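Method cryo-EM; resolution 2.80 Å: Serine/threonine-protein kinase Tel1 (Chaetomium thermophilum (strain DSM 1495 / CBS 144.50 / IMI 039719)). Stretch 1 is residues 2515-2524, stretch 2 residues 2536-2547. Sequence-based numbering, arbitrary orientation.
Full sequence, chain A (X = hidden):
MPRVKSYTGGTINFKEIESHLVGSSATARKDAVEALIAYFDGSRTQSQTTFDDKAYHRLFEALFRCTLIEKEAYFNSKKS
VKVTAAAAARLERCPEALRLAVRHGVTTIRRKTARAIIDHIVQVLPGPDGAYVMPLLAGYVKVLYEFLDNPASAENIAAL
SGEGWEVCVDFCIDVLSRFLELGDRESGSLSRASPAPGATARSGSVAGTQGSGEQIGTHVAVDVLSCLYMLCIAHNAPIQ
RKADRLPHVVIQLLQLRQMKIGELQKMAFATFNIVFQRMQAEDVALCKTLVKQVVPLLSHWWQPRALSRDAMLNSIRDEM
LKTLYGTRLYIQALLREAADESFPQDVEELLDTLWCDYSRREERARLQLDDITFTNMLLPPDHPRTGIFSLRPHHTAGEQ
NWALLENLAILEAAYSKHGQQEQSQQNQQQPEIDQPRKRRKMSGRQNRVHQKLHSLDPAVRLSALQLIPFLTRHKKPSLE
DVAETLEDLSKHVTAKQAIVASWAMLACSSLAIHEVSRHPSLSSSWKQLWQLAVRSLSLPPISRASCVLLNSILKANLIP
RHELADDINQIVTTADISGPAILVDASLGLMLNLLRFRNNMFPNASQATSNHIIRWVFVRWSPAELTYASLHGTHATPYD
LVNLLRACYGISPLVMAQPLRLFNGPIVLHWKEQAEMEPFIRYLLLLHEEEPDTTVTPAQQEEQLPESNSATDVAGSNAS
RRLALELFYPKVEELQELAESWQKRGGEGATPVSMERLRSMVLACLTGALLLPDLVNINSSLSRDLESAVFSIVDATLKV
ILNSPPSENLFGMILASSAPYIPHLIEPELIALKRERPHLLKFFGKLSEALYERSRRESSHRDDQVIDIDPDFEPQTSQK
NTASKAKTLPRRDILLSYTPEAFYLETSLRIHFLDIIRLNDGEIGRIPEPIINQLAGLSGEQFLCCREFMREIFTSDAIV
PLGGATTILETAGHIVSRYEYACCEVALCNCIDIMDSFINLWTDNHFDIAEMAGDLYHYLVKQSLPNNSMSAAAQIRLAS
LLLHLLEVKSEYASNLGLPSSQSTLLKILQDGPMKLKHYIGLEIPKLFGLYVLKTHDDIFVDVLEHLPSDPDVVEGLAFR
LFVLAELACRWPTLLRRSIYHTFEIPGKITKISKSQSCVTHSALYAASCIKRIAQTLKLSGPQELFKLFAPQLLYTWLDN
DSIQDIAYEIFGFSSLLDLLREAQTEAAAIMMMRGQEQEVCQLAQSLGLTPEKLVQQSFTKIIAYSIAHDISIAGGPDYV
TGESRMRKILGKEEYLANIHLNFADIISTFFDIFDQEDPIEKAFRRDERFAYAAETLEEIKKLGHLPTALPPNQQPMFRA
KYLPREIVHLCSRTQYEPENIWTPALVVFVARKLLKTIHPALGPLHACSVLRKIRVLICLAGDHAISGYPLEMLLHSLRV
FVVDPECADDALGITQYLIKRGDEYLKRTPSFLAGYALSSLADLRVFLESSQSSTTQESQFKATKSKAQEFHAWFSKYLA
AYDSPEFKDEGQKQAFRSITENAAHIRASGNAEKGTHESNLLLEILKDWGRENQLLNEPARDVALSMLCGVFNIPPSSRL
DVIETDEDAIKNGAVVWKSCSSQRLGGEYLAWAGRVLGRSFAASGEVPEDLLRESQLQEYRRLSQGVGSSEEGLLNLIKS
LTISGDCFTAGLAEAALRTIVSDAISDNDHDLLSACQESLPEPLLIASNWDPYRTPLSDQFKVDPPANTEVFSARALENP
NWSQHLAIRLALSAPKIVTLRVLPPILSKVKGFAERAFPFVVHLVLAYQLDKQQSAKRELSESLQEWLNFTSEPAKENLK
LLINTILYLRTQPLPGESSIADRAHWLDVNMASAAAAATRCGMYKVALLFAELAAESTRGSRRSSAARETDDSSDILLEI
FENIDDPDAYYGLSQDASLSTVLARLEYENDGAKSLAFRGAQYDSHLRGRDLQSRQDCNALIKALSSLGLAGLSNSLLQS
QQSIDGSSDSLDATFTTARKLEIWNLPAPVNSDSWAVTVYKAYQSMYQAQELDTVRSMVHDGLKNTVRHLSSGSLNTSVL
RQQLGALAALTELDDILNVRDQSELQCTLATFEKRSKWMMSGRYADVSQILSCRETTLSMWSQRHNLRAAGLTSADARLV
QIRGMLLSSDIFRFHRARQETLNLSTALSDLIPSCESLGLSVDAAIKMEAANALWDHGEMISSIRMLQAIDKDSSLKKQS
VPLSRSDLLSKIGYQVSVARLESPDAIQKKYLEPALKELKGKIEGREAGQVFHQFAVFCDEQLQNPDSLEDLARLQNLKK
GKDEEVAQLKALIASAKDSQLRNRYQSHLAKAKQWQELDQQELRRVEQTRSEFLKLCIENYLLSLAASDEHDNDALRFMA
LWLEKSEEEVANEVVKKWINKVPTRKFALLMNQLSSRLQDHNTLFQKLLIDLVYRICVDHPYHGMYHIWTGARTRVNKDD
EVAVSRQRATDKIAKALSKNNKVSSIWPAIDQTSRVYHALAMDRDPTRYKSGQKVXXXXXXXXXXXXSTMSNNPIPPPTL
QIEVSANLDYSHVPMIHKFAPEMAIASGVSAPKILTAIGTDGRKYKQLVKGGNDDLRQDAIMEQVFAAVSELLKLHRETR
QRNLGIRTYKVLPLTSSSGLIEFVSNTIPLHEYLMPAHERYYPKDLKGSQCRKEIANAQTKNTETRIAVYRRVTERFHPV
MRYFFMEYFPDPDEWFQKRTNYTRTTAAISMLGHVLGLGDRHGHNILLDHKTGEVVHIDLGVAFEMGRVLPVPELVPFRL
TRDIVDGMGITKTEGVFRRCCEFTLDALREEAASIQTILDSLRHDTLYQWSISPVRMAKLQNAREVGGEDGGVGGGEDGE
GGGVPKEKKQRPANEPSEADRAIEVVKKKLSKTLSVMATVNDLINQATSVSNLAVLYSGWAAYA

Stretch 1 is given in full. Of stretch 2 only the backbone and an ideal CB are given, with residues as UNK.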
# COMPACT_ATOMS: atom_id res chain seq x y z
N ARG A 2515 18.44 9.39 -55.64
CA ARG A 2515 19.71 9.65 -56.30
C ARG A 2515 20.03 11.14 -56.31
O ARG A 2515 21.15 11.55 -56.00
CB ARG A 2515 19.70 9.08 -57.71
CG ARG A 2515 19.65 7.58 -57.73
CD ARG A 2515 19.96 7.04 -59.10
NE ARG A 2515 20.03 5.58 -59.08
CZ ARG A 2515 21.10 4.91 -58.66
NH1 ARG A 2515 21.09 3.58 -58.67
NH2 ARG A 2515 22.17 5.55 -58.23
N VAL A 2516 19.04 11.97 -56.66
CA VAL A 2516 19.36 13.40 -56.72
C VAL A 2516 19.49 14.01 -55.32
O VAL A 2516 20.30 14.92 -55.12
CB VAL A 2516 18.35 14.16 -57.58
CG1 VAL A 2516 18.26 13.54 -58.95
CG2 VAL A 2516 17.00 14.21 -56.93
N TYR A 2517 18.73 13.52 -54.34
CA TYR A 2517 18.91 14.01 -52.97
C TYR A 2517 20.31 13.69 -52.46
O TYR A 2517 20.95 14.53 -51.82
CB TYR A 2517 17.88 13.39 -52.04
CG TYR A 2517 16.68 14.26 -51.76
CD1 TYR A 2517 16.82 15.49 -51.16
CD2 TYR A 2517 15.41 13.83 -52.07
CE1 TYR A 2517 15.74 16.27 -50.90
CE2 TYR A 2517 14.33 14.60 -51.81
CZ TYR A 2517 14.50 15.82 -51.23
OH TYR A 2517 13.41 16.60 -50.97
N HIS A 2518 20.80 12.49 -52.72
CA HIS A 2518 22.13 12.12 -52.29
C HIS A 2518 23.20 12.92 -53.01
O HIS A 2518 24.19 13.35 -52.41
CB HIS A 2518 22.34 10.62 -52.50
CG HIS A 2518 23.73 10.16 -52.21
ND1 HIS A 2518 24.45 9.39 -53.09
CD2 HIS A 2518 24.52 10.35 -51.13
CE1 HIS A 2518 25.63 9.13 -52.57
NE2 HIS A 2518 25.70 9.70 -51.38
N ALA A 2519 23.02 13.14 -54.32
CA ALA A 2519 23.98 13.96 -55.05
C ALA A 2519 24.02 15.37 -54.50
O ALA A 2519 25.10 15.96 -54.37
CB ALA A 2519 23.63 13.98 -56.54
N LEU A 2520 22.86 15.93 -54.16
CA LEU A 2520 22.83 17.26 -53.57
C LEU A 2520 23.48 17.27 -52.19
O LEU A 2520 24.15 18.23 -51.82
CB LEU A 2520 21.40 17.76 -53.49
CG LEU A 2520 21.20 19.14 -52.87
CD1 LEU A 2520 21.60 20.21 -53.85
CD2 LEU A 2520 19.76 19.30 -52.46
N ALA A 2521 23.28 16.20 -51.42
CA ALA A 2521 23.89 16.13 -50.09
C ALA A 2521 25.40 16.12 -50.18
O ALA A 2521 26.08 16.83 -49.44
CB ALA A 2521 23.39 14.88 -49.37
N MET A 2522 25.95 15.33 -51.10
CA MET A 2522 27.40 15.16 -51.16
C MET A 2522 28.12 16.38 -51.72
O MET A 2522 29.33 16.50 -51.54
CB MET A 2522 27.74 13.93 -52.00
CG MET A 2522 27.40 12.61 -51.34
SD MET A 2522 28.40 12.27 -49.88
CE MET A 2522 27.25 12.72 -48.58
N ASP A 2523 27.41 17.29 -52.39
CA ASP A 2523 28.04 18.37 -53.13
C ASP A 2523 28.39 19.52 -52.20
O ASP A 2523 27.53 20.32 -51.83
CB ASP A 2523 27.13 18.84 -54.25
CG ASP A 2523 27.63 20.10 -54.91
OD1 ASP A 2523 28.82 20.13 -55.29
OD2 ASP A 2523 26.84 21.05 -55.06
N ARG A 2524 29.67 19.62 -51.83
CA ARG A 2524 30.16 20.70 -50.98
C ARG A 2524 31.19 21.50 -51.74
O ARG A 2524 32.19 20.95 -52.21
CB ARG A 2524 30.75 20.15 -49.68
CG ARG A 2524 31.68 18.97 -49.86
CD ARG A 2524 32.00 18.32 -48.53
NE ARG A 2524 32.41 16.93 -48.68
CZ ARG A 2524 32.58 16.08 -47.67
NH1 ARG A 2524 32.38 16.48 -46.42
NH2 ARG A 2524 32.96 14.84 -47.90
N UNK A 2536 20.21 30.71 -54.15
CA UNK A 2536 19.19 30.10 -54.99
C UNK A 2536 19.72 28.81 -55.60
O UNK A 2536 20.83 28.78 -56.15
CB UNK A 2536 18.74 31.07 -56.09
N UNK A 2537 18.94 27.74 -55.50
CA UNK A 2537 19.41 26.43 -55.96
C UNK A 2537 19.07 26.35 -57.44
O UNK A 2537 18.12 25.68 -57.87
CB UNK A 2537 18.78 25.28 -55.17
N UNK A 2538 19.84 27.07 -58.23
CA UNK A 2538 19.92 26.84 -59.67
C UNK A 2538 21.31 27.10 -60.22
O UNK A 2538 21.51 26.93 -61.42
CB UNK A 2538 18.91 27.72 -60.40
N UNK A 2539 22.27 27.49 -59.39
CA UNK A 2539 23.57 27.91 -59.87
C UNK A 2539 24.61 26.81 -59.82
O UNK A 2539 25.76 27.05 -60.17
CB UNK A 2539 24.06 29.11 -59.06
N UNK A 2540 24.24 25.69 -59.40
CA UNK A 2540 25.08 24.51 -59.53
C UNK A 2540 24.44 23.54 -60.51
O UNK A 2540 23.21 23.54 -60.68
CB UNK A 2540 25.30 23.84 -58.17
N UNK A 2541 25.22 22.70 -61.19
CA UNK A 2541 24.59 21.67 -62.03
C UNK A 2541 23.80 20.68 -61.21
O UNK A 2541 22.74 20.20 -61.64
CB UNK A 2541 25.65 20.92 -62.85
N UNK A 2542 24.29 20.36 -60.01
CA UNK A 2542 23.56 19.50 -59.09
C UNK A 2542 22.20 20.09 -58.79
O UNK A 2542 21.19 19.37 -58.76
CB UNK A 2542 24.35 19.29 -57.80
N UNK A 2543 22.13 21.40 -58.58
CA UNK A 2543 20.86 22.03 -58.26
C UNK A 2543 19.85 21.92 -59.38
O UNK A 2543 18.67 21.64 -59.15
CB UNK A 2543 21.08 23.50 -57.92
N UNK A 2544 20.29 22.12 -60.63
CA UNK A 2544 19.34 22.09 -61.73
C UNK A 2544 18.92 20.66 -62.05
O UNK A 2544 17.74 20.41 -62.35
CB UNK A 2544 19.94 22.76 -62.97
N UNK A 2545 19.86 19.72 -62.00
CA UNK A 2545 19.48 18.31 -62.13
C UNK A 2545 18.49 17.91 -61.05
O UNK A 2545 17.52 17.20 -61.33
CB UNK A 2545 20.72 17.41 -62.06
N UNK A 2546 18.71 18.38 -59.82
CA UNK A 2546 17.80 18.09 -58.72
C UNK A 2546 16.41 18.64 -59.00
O UNK A 2546 15.41 17.92 -58.85
CB UNK A 2546 18.34 18.67 -57.41
N UNK A 2547 16.32 19.90 -59.40
CA UNK A 2547 15.00 20.50 -59.62
C UNK A 2547 14.27 19.84 -60.78
O UNK A 2547 13.06 19.59 -60.69
CB UNK A 2547 15.14 22.00 -59.88

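Position 2536 lies far from stretch 1. Its extended backbone would suit many residues, proline among them. It is Pro2536.

At 2537 the CA-to-CB bond points toward stretch 1, but nothing lies within 5.5 Å of the ideal CB. A long apolar side chain could bridge the gap to Leu2520. The residue is Ile2537. Its CD1 lies 4.2 Å from Leu2520 CD1.

Positions 2538 and 2539 are out of reach, so stretch 1 sets no preference; polar residues would do. They are Lys2538 and Asn2539.

Position 2540 comes right before a helix, with phi -112° and psi 152°. Serine, threonine, aspartate or asparagine are common at such an N-cap. The ideal CB is 4.5 Å from Asp2523 OD2, which makes a second acid less welcome. The residue is Ser2540. Its OG is 3.7 Å from Asp2523 OD2, too far for a hydrogen bond; that oxygen is hydrogen-bonded elsewhere in the structure.

Position 2541 opens the helix and its CB points sideways. Proline fits well in a first turn, where its missing NH costs no helical bond. It is Pro2541.

At 2542 the CB points toward stretch 1, 4.1 Å from Asp2523 OD2, 4.8 Å from Ala2519 O and 4.9 Å from Leu2520 CD1. The CA atoms of this position and Leu2520 are 6.0 Å apart, so a compact apolar residue suits: alanine, valine, perhaps isoleucine. It is Val2542. Val2542 CG1 packs 3.6 Å from Leu2520 CA and 3.7 Å from Ala2519 O, while Val2542 CG2 lies 3.9 Å from Asp2523 CG.

Position 2543 has helical angles that any common residue could adopt. The ideal CB points sideways, 5.3 Å from Leu2520 CD1; stretch 1 does not decide between small and larger residues. It is Gly2543, with no side chain to add.

Position 2544 is out of reach and could be polar. It is Gln2544.

At 2545 the CB points sideways, and a medium or long side chain could reach back to Val2516. It is Asn2545, whose ND2 comes within 4.4 Å of Val2516 CG1.

At 2546 the CB also points sideways, 4.5 Å from Val2516 CB and 5.1 Å from Leu2520 CB. Tyr2517 offers a ring face beyond, so a large apolar or aromatic residue suits. It is Phe2546. Its CD1 meets Val2516 CG2 at 3.6 Å. Its edge points at the Tyr2517 face, with CE1 3.8 Å from Tyr2517 CE1. Leu2520 CD2 sits over one face of its ring, 4.3 Å from Phe2546 CE1.

At 2547 the CA-to-CB bond points away, so many helix-friendly residues would do. It is Leu2547.

Stretch 2, residues 2536-2547: PIKNSPVGQNFL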
# COMPACT_ATOMS: atom_id res chain seq x y z
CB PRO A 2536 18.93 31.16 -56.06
CG PRO A 2536 20.20 31.90 -56.15
CD PRO A 2536 20.75 31.94 -54.75
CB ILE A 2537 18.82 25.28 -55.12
CG1 ILE A 2537 19.18 23.92 -55.71
CG2 ILE A 2537 17.31 25.43 -54.94
CD1 ILE A 2537 18.51 22.78 -55.03
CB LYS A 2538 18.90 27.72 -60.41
CG LYS A 2538 17.52 27.12 -60.50
CD LYS A 2538 16.60 27.98 -61.34
CE LYS A 2538 15.29 27.27 -61.60
NZ LYS A 2538 14.46 27.99 -62.59
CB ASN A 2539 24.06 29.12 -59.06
CG ASN A 2539 23.15 30.31 -59.21
OD1 ASN A 2539 22.07 30.21 -59.78
ND2 ASN A 2539 23.57 31.45 -58.68
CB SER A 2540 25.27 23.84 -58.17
OG SER A 2540 26.32 22.90 -58.20
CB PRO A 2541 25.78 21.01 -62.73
CG PRO A 2541 26.90 22.00 -62.62
CD PRO A 2541 26.68 22.70 -61.32
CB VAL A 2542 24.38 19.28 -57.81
CG1 VAL A 2542 23.72 18.24 -56.95
CG2 VAL A 2542 25.78 18.84 -58.16
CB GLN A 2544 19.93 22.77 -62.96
CG GLN A 2544 18.92 22.92 -64.08
CD GLN A 2544 17.60 23.48 -63.60
OE1 GLN A 2544 16.57 22.82 -63.67
NE2 GLN A 2544 17.63 24.71 -63.10
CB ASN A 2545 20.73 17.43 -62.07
CG ASN A 2545 20.42 15.98 -62.31
OD1 ASN A 2545 19.42 15.65 -62.94
ND2 ASN A 2545 21.28 15.10 -61.82
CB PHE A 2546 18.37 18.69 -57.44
CG PHE A 2546 17.42 18.68 -56.28
CD1 PHE A 2546 17.26 17.54 -55.52
CD2 PHE A 2546 16.71 19.81 -55.95
CE1 PHE A 2546 16.40 17.53 -54.46
CE2 PHE A 2546 15.85 19.80 -54.89
CZ PHE A 2546 15.69 18.65 -54.15
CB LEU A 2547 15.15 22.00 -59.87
CG LEU A 2547 15.30 22.82 -58.61
CD1 LEU A 2547 15.58 24.25 -58.97
CD2 LEU A 2547 14.03 22.73 -57.79
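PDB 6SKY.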